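Local coordinates for protein esterase Rv0045c (Mycobacterium tuberculosis, PDB 6WYN) that hydrolyses carboxylic esters, preferring short, straight-chain alkyl esters such as butanoates, and probably takes part in ester and lipid metabolism, at residues A213-T218 / R225-L230; R239-D242 / W246-R249; P108-D113 / P139-L144. All coordinates share one frame; numbering follows the deposited sequence. Where two conformers were deposited one is given.

In the fold
Interactions 1 and 2 adjoin in the part of the chain between strands 174-178 and 273-278 of the main sheet, where an alpha/beta hydrolase commonly carries its cap. Helix 227-237, which supplies the second segment of interaction 1, runs directly into strand 238-240 of the hairpin in interaction 2; the centres of interactions 1 and 2 are 16 Å apart. Met214 joins them, its CE lying 3.3 Å from Trp248 N. Interaction 3 belongs to the central sheet and one of its covering helices, its centre 29 Å from that of interaction 1, on the opposite side of the chain's centre. Interactions 1 and 3 lie away from the annotated sites; in interaction 2 the Arg249 side chain is about 12 Å from Gly91, a determinant of substrate selectivity.

Interaction 1: A213-T218 / R225-L230; sequences AMLDLT and RDVKSL
This is a small, apolar helix-to-helix contact between 213-218, within helix 211-221, and 225-230, the start of helix 227-237, on either side of a short connection. Leu215, Thr218, Val227 and Leu230 carry it. Leu215 holds CG anti to its backbone N (chi1 -177°), which swings the branch across to the second helix, and CD1 does the touching: it lies 4.2 Å from Leu230 CB, the two side chains crossing at about a right angle. The same methyl approaches Val227 CG2 at 4.4 Å, toward the exposed margin. Leu230 also reaches Thr218, where its CD2 meets Thr218 CG2 at 4.1 Å as the two side chains slide past each other in opposite directions.

The two helices follow one another in the chain and pack through their side chains, within the insertion that probably forms the cap of this alpha/beta hydrolase. Thr218 has a divided role: while its methyl faces Leu230, OG1 turns back to Met214 O at 3.0 Å, approaching from above the carbonyl plane. That oxygen also accepts from Thr218 N, so one carbonyl takes both the main-chain and the side-chain bond of the same residue. Asp226 is the N-cap of the second helix; its OD1 accepts from Ser229 N at 3.1 Å through the anti lone pair and, weakly, from Lys228 N. Further along that helix, Val234 touches both Met214 and Thr218, while Trp248 of strand 246-248 packs against the same two side chains.

Interaction 2: R239-D242 / W246-R249; sequences RRLD and WVWR
Arg239 and Val247 form an antiparallel hydrogen-bonded pair, Arg239 N to Val247 O at 2.9 Å and Val247 N to Arg239 O at 3.0 Å, and beside them Arg240 and Trp246 make a non-hydrogen-bonded pair in this two-stranded beta hairpin. Arg240 and Trp246 share one face of the hairpin. The aliphatic part of Arg240 lies over the indole: CB sits 3.7 Å from the centroid of the six-membered ring and almost exactly on its normal, a CH-pi contact, and CG follows over the rim. The extended chain then carries the guanidinium past the ring, with Trp246 NE1 over one of its faces and the two planes 46° apart.

On the other face Val247 CG2 receives Leu241 CD1 at 3.6 Å. Arg249 reaches back beside Arg239, placing one guanidinium face against Arg239 CB, which is 3.7 Å from Arg249 NH2. Water 1 lies in the plane of the Arg239 guanidinium at its edge; it accepts from NE at 3.1 Å and donates to Trp248 O. Phe211 meets the Trp246 ring edge-to-face, and Arg249 O accepts from Trp122 NE1. Both Arg240 and Arg239 thus offer hydrocarbon to their neighbours. Arg239 NE lies 4.8 Å from Arg249 NH1, too far for contact, and these like charges would probably repel weakly, while the water links the Arg239 side chain to the opposite strand.

Interaction 3: P108-D113 / P139-L144; sequences PALAVD and PVLREL
Leu110 and Val112, alternate residues on one face of strand 109-112, point toward helix 139-144 and meet Leu141 and Leu144 there. With chi1 at -169°, the Leu110 branch extends away from the backbone N and sends CD2 to both leucines of the helix. This methyl lies 3.9 Å from Leu144 CB, with the two side chains at about a right angle, and 4.0 Å from Leu141 CD2, where they run aslant. Leu141 CD2 also meets Val112 CG2 at 3.9 Å, so that it bears on both strand residues.

The helix, the last part of 130-144, runs nearly antiparallel to the strand: the segment axes make 155° and approach to 11.0 Å. It is one of the helices flanking the central, mostly parallel sheet of the alpha/beta hydrolase fold, in which 109-112 lies between strands 73-78 and 85-88. Leu141 and Leu144 are one helical turn apart, which puts both on the side facing the sheet. Val68 of strand 65-70 touches Leu110 and Leu144 alike, extending the apolar layer toward the sheet's outer strand. On the exposed side of the helix, Arg142 forms a salt bridge with Asp170.

Interaction 1: A213-T218 / R225-L230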
loop_
_atom_site.group_PDB
_atom_site.type_symbol
_atom_site.label_atom_id
_atom_site.label_comp_id
_atom_site.label_asym_id
_atom_site.label_seq_id
_atom_site.Cartn_x
_atom_site.Cartn_y
_atom_site.Cartn_z
ATOM N N ALA A 213 13.703 -3.419 -19.335
ATOM C CA ALA A 213 13.809 -4.787 -18.772
ATOM C C ALA A 213 12.984 -4.937 -17.481
ATOM O O ALA A 213 12.438 -6.049 -17.179
ATOM C CB ALA A 213 15.264 -5.081 -18.493
ATOM N N MET A 214 12.904 -3.877 -16.685
ATOM C CA MET A 214 12.022 -3.906 -15.491
ATOM C C MET A 214 10.566 -3.811 -15.957
ATOM O O MET A 214 9.721 -4.582 -15.471
ATOM C CB MET A 214 12.406 -2.757 -14.557
ATOM C CG MET A 214 13.875 -2.843 -14.141
ATOM S SD MET A 214 14.226 -1.611 -12.880
ATOM C CE MET A 214 14.168 -2.620 -11.410
ATOM N N LEU A 215 10.315 -2.954 -16.949
ATOM C CA LEU A 215 8.984 -2.791 -17.569
ATOM C C LEU A 215 8.535 -4.117 -18.221
ATOM O O LEU A 215 7.381 -4.470 -18.014
ATOM C CB LEU A 215 9.045 -1.620 -18.540
ATOM C CG LEU A 215 7.722 -1.286 -19.212
ATOM C CD1 LEU A 215 6.612 -1.056 -18.210
ATOM C CD2 LEU A 215 7.879 -0.093 -20.120
ATOM N N ASP A 216 9.442 -4.894 -18.816
ATOM C CA ASP A 216 9.135 -6.187 -19.503
ATOM C C ASP A 216 8.628 -7.212 -18.484
ATOM O O ASP A 216 7.628 -7.868 -18.753
ATOM C CB ASP A 216 10.362 -6.695 -20.274
ATOM C CG ASP A 216 10.626 -5.943 -21.583
ATOM O OD1 ASP A 216 9.688 -5.262 -22.109
ATOM O OD2 ASP A 216 11.762 -6.065 -22.112
ATOM N N LEU A 217 9.274 -7.263 -17.317
ATOM C CA LEU A 217 8.898 -8.086 -16.147
ATOM C C LEU A 217 7.491 -7.707 -15.658
ATOM O O LEU A 217 6.658 -8.579 -15.441
ATOM C CB LEU A 217 9.989 -7.805 -15.109
ATOM C CG LEU A 217 10.422 -9.002 -14.279
ATOM C CD1 LEU A 217 10.806 -10.173 -15.185
ATOM C CD2 LEU A 217 11.568 -8.610 -13.342
ATOM N N THR A 218 7.187 -6.417 -15.555
ATOM C CA THR A 218 5.890 -5.908 -15.041
ATOM C C THR A 218 4.805 -6.169 -16.098
ATOM O O THR A 218 3.681 -6.566 -15.759
ATOM C CB THR A 218 6.069 -4.430 -14.709
ATOM O OG1 THR A 218 7.179 -4.328 -13.815
ATOM C CG2 THR A 218 4.838 -3.820 -14.110
ATOM N N ARG A 225 -2.940 -4.867 -18.803
ATOM C CA ARG A 225 -2.993 -3.508 -18.205
ATOM C C ARG A 225 -2.285 -2.512 -19.139
ATOM O O ARG A 225 -1.232 -2.818 -19.703
ATOM C CB ARG A 225 -2.339 -3.505 -16.814
ATOM C CG ARG A 225 -3.218 -4.053 -15.683
ATOM C CD ARG A 225 -3.949 -3.037 -14.800
ATOM N NE ARG A 225 -3.217 -1.810 -14.426
ATOM C CZ ARG A 225 -2.130 -1.763 -13.654
ATOM N NH1 ARG A 225 -1.646 -2.869 -13.113
ATOM N NH2 ARG A 225 -1.508 -0.603 -13.426
ATOM N N ASP A 226 -2.858 -1.343 -19.254
ATOM C CA ASP A 226 -2.334 -0.210 -20.054
ATOM C C ASP A 226 -0.867 0.017 -19.702
ATOM O O ASP A 226 -0.539 0.197 -18.509
ATOM C CB ASP A 226 -3.220 1.013 -19.844
ATOM C CG ASP A 226 -2.632 2.186 -20.605
ATOM O OD1 ASP A 226 -1.702 2.857 -20.040
ATOM O OD2 ASP A 226 -3.042 2.389 -21.757
ATOM N N VAL A 227 0.009 -0.026 -20.693
ATOM C CA VAL A 227 1.466 0.020 -20.472
ATOM C C VAL A 227 1.886 1.434 -20.034
ATOM O O VAL A 227 2.929 1.541 -19.453
ATOM C CB VAL A 227 2.215 -0.476 -21.710
ATOM C CG1 VAL A 227 1.992 0.446 -22.902
ATOM C CG2 VAL A 227 3.680 -0.633 -21.448
ATOM N N LYS A 228 1.112 2.484 -20.238
ATOM C CA LYS A 228 1.546 3.810 -19.719
ATOM C C LYS A 228 1.332 3.788 -18.193
ATOM O O LYS A 228 2.244 4.234 -17.485
ATOM C CB LYS A 228 0.824 4.935 -20.455
ATOM C CG LYS A 228 1.263 6.353 -20.093
ATOM C CD LYS A 228 0.545 7.484 -20.870
ATOM C CE LYS A 228 -0.735 7.935 -20.202
ATOM N NZ LYS A 228 -1.098 9.315 -20.600
ATOM N N SER A 229 0.243 3.183 -17.698
ATOM C CA SER A 229 0.039 2.975 -16.240
ATOM C C SER A 229 1.153 2.088 -15.677
ATOM O O SER A 229 1.718 2.453 -14.632
ATOM C CB SER A 229 -1.313 2.422 -15.941
ATOM O OG SER A 229 -2.292 3.366 -16.317
ATOM N N LEU A 230 1.495 0.984 -16.356
ATOM C CA LEU A 230 2.580 0.092 -15.861
ATOM C C LEU A 230 3.928 0.829 -15.806
ATOM O O LEU A 230 4.665 0.642 -14.807
ATOM C CB LEU A 230 2.685 -1.152 -16.740
ATOM C CG LEU A 230 1.471 -2.084 -16.726
ATOM C CD1 LEU A 230 1.717 -3.301 -17.632
ATOM C CD2 LEU A 230 1.116 -2.529 -15.300
#

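Interaction 2: R239-D242 / W246-R249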
loop_
_atom_site.group_PDB
_atom_site.type_symbol
_atom_site.label_atom_id
_atom_site.label_comp_id
_atom_site.label_asym_id
_atom_site.label_seq_id
_atom_site.Cartn_x
_atom_site.Cartn_y
_atom_site.Cartn_z
ATOM N N ARG A 239 14.979 2.854 -9.600
ATOM C CA ARG A 239 15.946 3.977 -9.788
ATOM C C ARG A 239 17.156 3.548 -10.619
ATOM O O ARG A 239 17.547 2.360 -10.520
ATOM C CB ARG A 239 16.446 4.483 -8.435
ATOM C CG ARG A 239 17.330 3.497 -7.684
ATOM C CD ARG A 239 17.315 3.797 -6.188
ATOM N NE ARG A 239 18.207 2.916 -5.457
ATOM C CZ ARG A 239 19.548 2.985 -5.476
ATOM N NH1 ARG A 239 20.256 2.129 -4.764
ATOM N NH2 ARG A 239 20.180 3.902 -6.193
ATOM N N ARG A 240 17.766 4.510 -11.321
ATOM C CA ARG A 240 18.983 4.295 -12.148
ATOM C C ARG A 240 20.244 4.431 -11.280
ATOM O O ARG A 240 20.359 5.444 -10.583
ATOM C CB ARG A 240 19.041 5.290 -13.308
ATOM C CG ARG A 240 19.998 4.847 -14.407
ATOM C CD ARG A 240 20.560 5.954 -15.269
ATOM N NE ARG A 240 21.191 5.325 -16.422
ATOM C CZ ARG A 240 20.765 5.390 -17.685
ATOM N NH1 ARG A 240 19.704 6.111 -18.015
ATOM N NH2 ARG A 240 21.426 4.740 -18.629
ATOM N N LEU A 241 21.143 3.448 -11.329
ATOM C CA LEU A 241 22.504 3.506 -10.719
ATOM C C LEU A 241 23.418 4.329 -11.625
ATOM O O LEU A 241 23.151 4.374 -12.841
ATOM C CB LEU A 241 23.050 2.088 -10.558
ATOM C CG LEU A 241 22.184 1.152 -9.721
ATOM C CD1 LEU A 241 22.857 -0.208 -9.598
ATOM C CD2 LEU A 241 21.918 1.749 -8.356
ATOM N N ASP A 242 24.469 4.942 -11.064
ATOM C CA ASP A 242 25.480 5.718 -11.838
ATOM C C ASP A 242 26.053 4.819 -12.936
ATOM O O ASP A 242 26.237 5.320 -14.054
ATOM C CB ASP A 242 26.583 6.264 -10.937
ATOM C CG ASP A 242 25.986 6.999 -9.755
ATOM O OD1 ASP A 242 25.332 8.012 -9.991
ATOM O OD2 ASP A 242 26.117 6.503 -8.631
ATOM N N TRP A 246 19.669 -0.362 -13.648
ATOM C CA TRP A 246 18.483 -0.039 -12.812
ATOM C C TRP A 246 18.250 -1.096 -11.734
ATOM O O TRP A 246 18.557 -2.276 -11.980
ATOM C CB TRP A 246 17.250 0.101 -13.686
ATOM C CG TRP A 246 17.424 1.116 -14.755
ATOM C CD1 TRP A 246 18.237 1.049 -15.851
ATOM C CD2 TRP A 246 16.779 2.391 -14.803
ATOM N NE1 TRP A 246 18.102 2.184 -16.607
ATOM C CE2 TRP A 246 17.223 3.029 -15.983
ATOM C CE3 TRP A 246 15.857 3.039 -13.977
ATOM C CZ2 TRP A 246 16.744 4.284 -16.365
ATOM C CZ3 TRP A 246 15.398 4.282 -14.346
ATOM C CH2 TRP A 246 15.837 4.896 -15.521
ATOM N N VAL A 247 17.658 -0.674 -10.605
ATOM C CA VAL A 247 17.284 -1.560 -9.462
ATOM C C VAL A 247 15.884 -1.184 -8.940
ATOM O O VAL A 247 15.432 -0.013 -9.185
ATOM C CB VAL A 247 18.370 -1.446 -8.375
ATOM C CG1 VAL A 247 18.000 -2.212 -7.113
ATOM C CG2 VAL A 247 19.723 -1.909 -8.931
ATOM N N TRP A 248 15.205 -2.133 -8.301
ATOM C CA TRP A 248 13.950 -1.895 -7.537
ATOM C C TRP A 248 14.266 -1.078 -6.281
ATOM O O TRP A 248 15.312 -1.312 -5.628
ATOM C CB TRP A 248 13.232 -3.197 -7.169
ATOM C CG TRP A 248 12.747 -4.010 -8.344
ATOM C CD1 TRP A 248 13.174 -5.262 -8.708
ATOM C CD2 TRP A 248 11.709 -3.659 -9.295
ATOM N NE1 TRP A 248 12.472 -5.701 -9.803
ATOM C CE2 TRP A 248 11.584 -4.740 -10.199
ATOM C CE3 TRP A 248 10.867 -2.549 -9.472
ATOM C CZ2 TRP A 248 10.661 -4.741 -11.251
ATOM C CZ3 TRP A 248 9.962 -2.550 -10.512
ATOM C CH2 TRP A 248 9.861 -3.634 -11.393
ATOM N N ARG A 249 13.339 -0.205 -5.908
ATOM C CA ARG A 249 13.422 0.604 -4.668
ATOM C C ARG A 249 13.108 -0.298 -3.478
ATOM O O ARG A 249 13.565 0.022 -2.339
ATOM C CB ARG A 249 12.502 1.829 -4.750
ATOM C CG ARG A 249 13.046 2.996 -5.552
ATOM C CD ARG A 249 12.254 4.288 -5.274
ATOM N NE ARG A 249 12.637 5.271 -6.245
ATOM C CZ ARG A 249 13.697 6.061 -6.151
ATOM N NH1 ARG A 249 14.493 5.994 -5.095
ATOM N NH2 ARG A 249 13.957 6.891 -7.134
HETATM O O HOH W 1 16.956 0.341 -4.213
#

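Interaction 3: P108-D113 / P139-L144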
loop_
_atom_site.group_PDB
_atom_site.type_symbol
_atom_site.label_atom_id
_atom_site.label_comp_id
_atom_site.label_asym_id
_atom_site.label_seq_id
_atom_site.Cartn_x
_atom_site.Cartn_y
_atom_site.Cartn_z
ATOM N N PRO A 108 -6.819 16.135 1.748
ATOM C CA PRO A 108 -5.467 16.084 2.328
ATOM C C PRO A 108 -5.151 14.681 2.873
ATOM O O PRO A 108 -5.970 14.048 3.562
ATOM C CB PRO A 108 -5.475 17.154 3.423
ATOM C CG PRO A 108 -6.959 17.405 3.704
ATOM C CD PRO A 108 -7.706 17.109 2.414
ATOM N N ALA A 109 -3.952 14.178 2.571
ATOM C CA ALA A 109 -3.632 12.755 2.844
ATOM C C ALA A 109 -2.147 12.534 3.091
ATOM O O ALA A 109 -1.367 13.307 2.604
ATOM C CB ALA A 109 -4.100 11.945 1.670
ATOM N N LEU A 110 -1.793 11.427 3.743
ATOM C CA LEU A 110 -0.386 11.015 3.928
ATOM C C LEU A 110 -0.289 9.607 3.369
ATOM O O LEU A 110 -0.959 8.697 3.913
ATOM C CB LEU A 110 0.001 11.089 5.408
ATOM C CG LEU A 110 1.496 10.944 5.675
ATOM C CD1 LEU A 110 2.243 12.179 5.219
ATOM C CD2 LEU A 110 1.805 10.684 7.149
ATOM N N ALA A 111 0.517 9.434 2.350
ATOM C CA ALA A 111 0.814 8.115 1.773
ATOM C C ALA A 111 2.227 7.720 2.212
ATOM O O ALA A 111 3.213 8.321 1.791
ATOM C CB ALA A 111 0.617 8.150 0.278
ATOM N N VAL A 112 2.258 6.722 3.075
ATOM C CA VAL A 112 3.549 6.380 3.700
ATOM C C VAL A 112 4.303 5.296 2.953
ATOM O O VAL A 112 3.657 4.410 2.439
ATOM C CB VAL A 112 3.305 5.925 5.147
ATOM C CG1 VAL A 112 4.606 5.648 5.838
ATOM C CG2 VAL A 112 2.496 6.941 5.933
ATOM N N ASP A 113 5.623 5.426 2.883
ATOM C CA ASP A 113 6.483 4.312 2.417
ATOM C C ASP A 113 6.729 3.378 3.610
ATOM O O ASP A 113 7.256 3.838 4.610
ATOM C CB ASP A 113 7.810 4.783 1.831
ATOM C CG ASP A 113 7.744 5.478 0.470
ATOM O OD1 ASP A 113 6.846 5.118 -0.331
ATOM O OD2 ASP A 113 8.608 6.377 0.199
ATOM N N PRO A 139 4.801 6.471 16.007
ATOM C CA PRO A 139 5.269 7.786 16.468
ATOM C C PRO A 139 5.368 8.793 15.299
ATOM O O PRO A 139 5.108 9.946 15.443
ATOM C CB PRO A 139 6.680 7.524 17.054
ATOM C CG PRO A 139 6.930 6.051 16.953
ATOM C CD PRO A 139 5.801 5.416 16.148
ATOM N N VAL A 140 5.700 8.313 14.112
ATOM C CA VAL A 140 5.772 9.193 12.909
ATOM C C VAL A 140 4.370 9.703 12.566
ATOM O O VAL A 140 4.198 10.898 12.321
ATOM C CB VAL A 140 6.422 8.435 11.751
ATOM C CG1 VAL A 140 6.399 9.250 10.433
ATOM C CG2 VAL A 140 7.854 8.047 12.127
ATOM N N LEU A 141 3.383 8.804 12.561
ATOM C CA LEU A 141 1.982 9.180 12.269
ATOM C C LEU A 141 1.461 10.123 13.344
ATOM O O LEU A 141 0.726 11.033 12.990
ATOM C CB LEU A 141 1.122 7.915 12.147
ATOM C CG LEU A 141 1.559 6.961 11.037
ATOM C CD1 LEU A 141 0.720 5.688 11.009
ATOM C CD2 LEU A 141 1.496 7.650 9.682
ATOM N N ARG A 142 1.813 9.921 14.609
ATOM C CA ARG A 142 1.450 10.865 15.693
ATOM C C ARG A 142 2.001 12.243 15.360
ATOM O O ARG A 142 1.324 13.198 15.645
ATOM C CB ARG A 142 2.059 10.518 17.052
ATOM C CG ARG A 142 1.541 9.243 17.679
ATOM C CD ARG A 142 1.505 9.269 19.211
ATOM N NE ARG A 142 0.794 8.049 19.554
ATOM C CZ ARG A 142 -0.502 7.973 19.838
ATOM N NH1 ARG A 142 -1.239 9.063 19.934
ATOM N NH2 ARG A 142 -1.052 6.795 20.083
ATOM N N GLU A 143 3.193 12.327 14.792
ATOM C CA GLU A 143 3.830 13.619 14.420
ATOM C C GLU A 143 3.176 14.146 13.126
ATOM O O GLU A 143 2.774 15.281 13.125
ATOM C CB GLU A 143 5.350 13.428 14.274
ATOM C CG GLU A 143 6.107 14.605 13.636
ATOM C CD GLU A 143 7.605 14.439 13.283
ATOM O OE1 GLU A 143 8.164 15.341 12.530
ATOM O OE2 GLU A 143 8.240 13.418 13.730
ATOM N N LEU A 144 3.115 13.356 12.046
ATOM C CA LEU A 144 2.762 13.877 10.699
ATOM C C LEU A 144 1.245 13.795 10.377
ATOM O O LEU A 144 0.802 14.507 9.444
ATOM C CB LEU A 144 3.604 13.116 9.673
ATOM C CG LEU A 144 5.112 13.347 9.764
ATOM C CD1 LEU A 144 5.866 12.420 8.832
ATOM C CD2 LEU A 144 5.446 14.805 9.435
#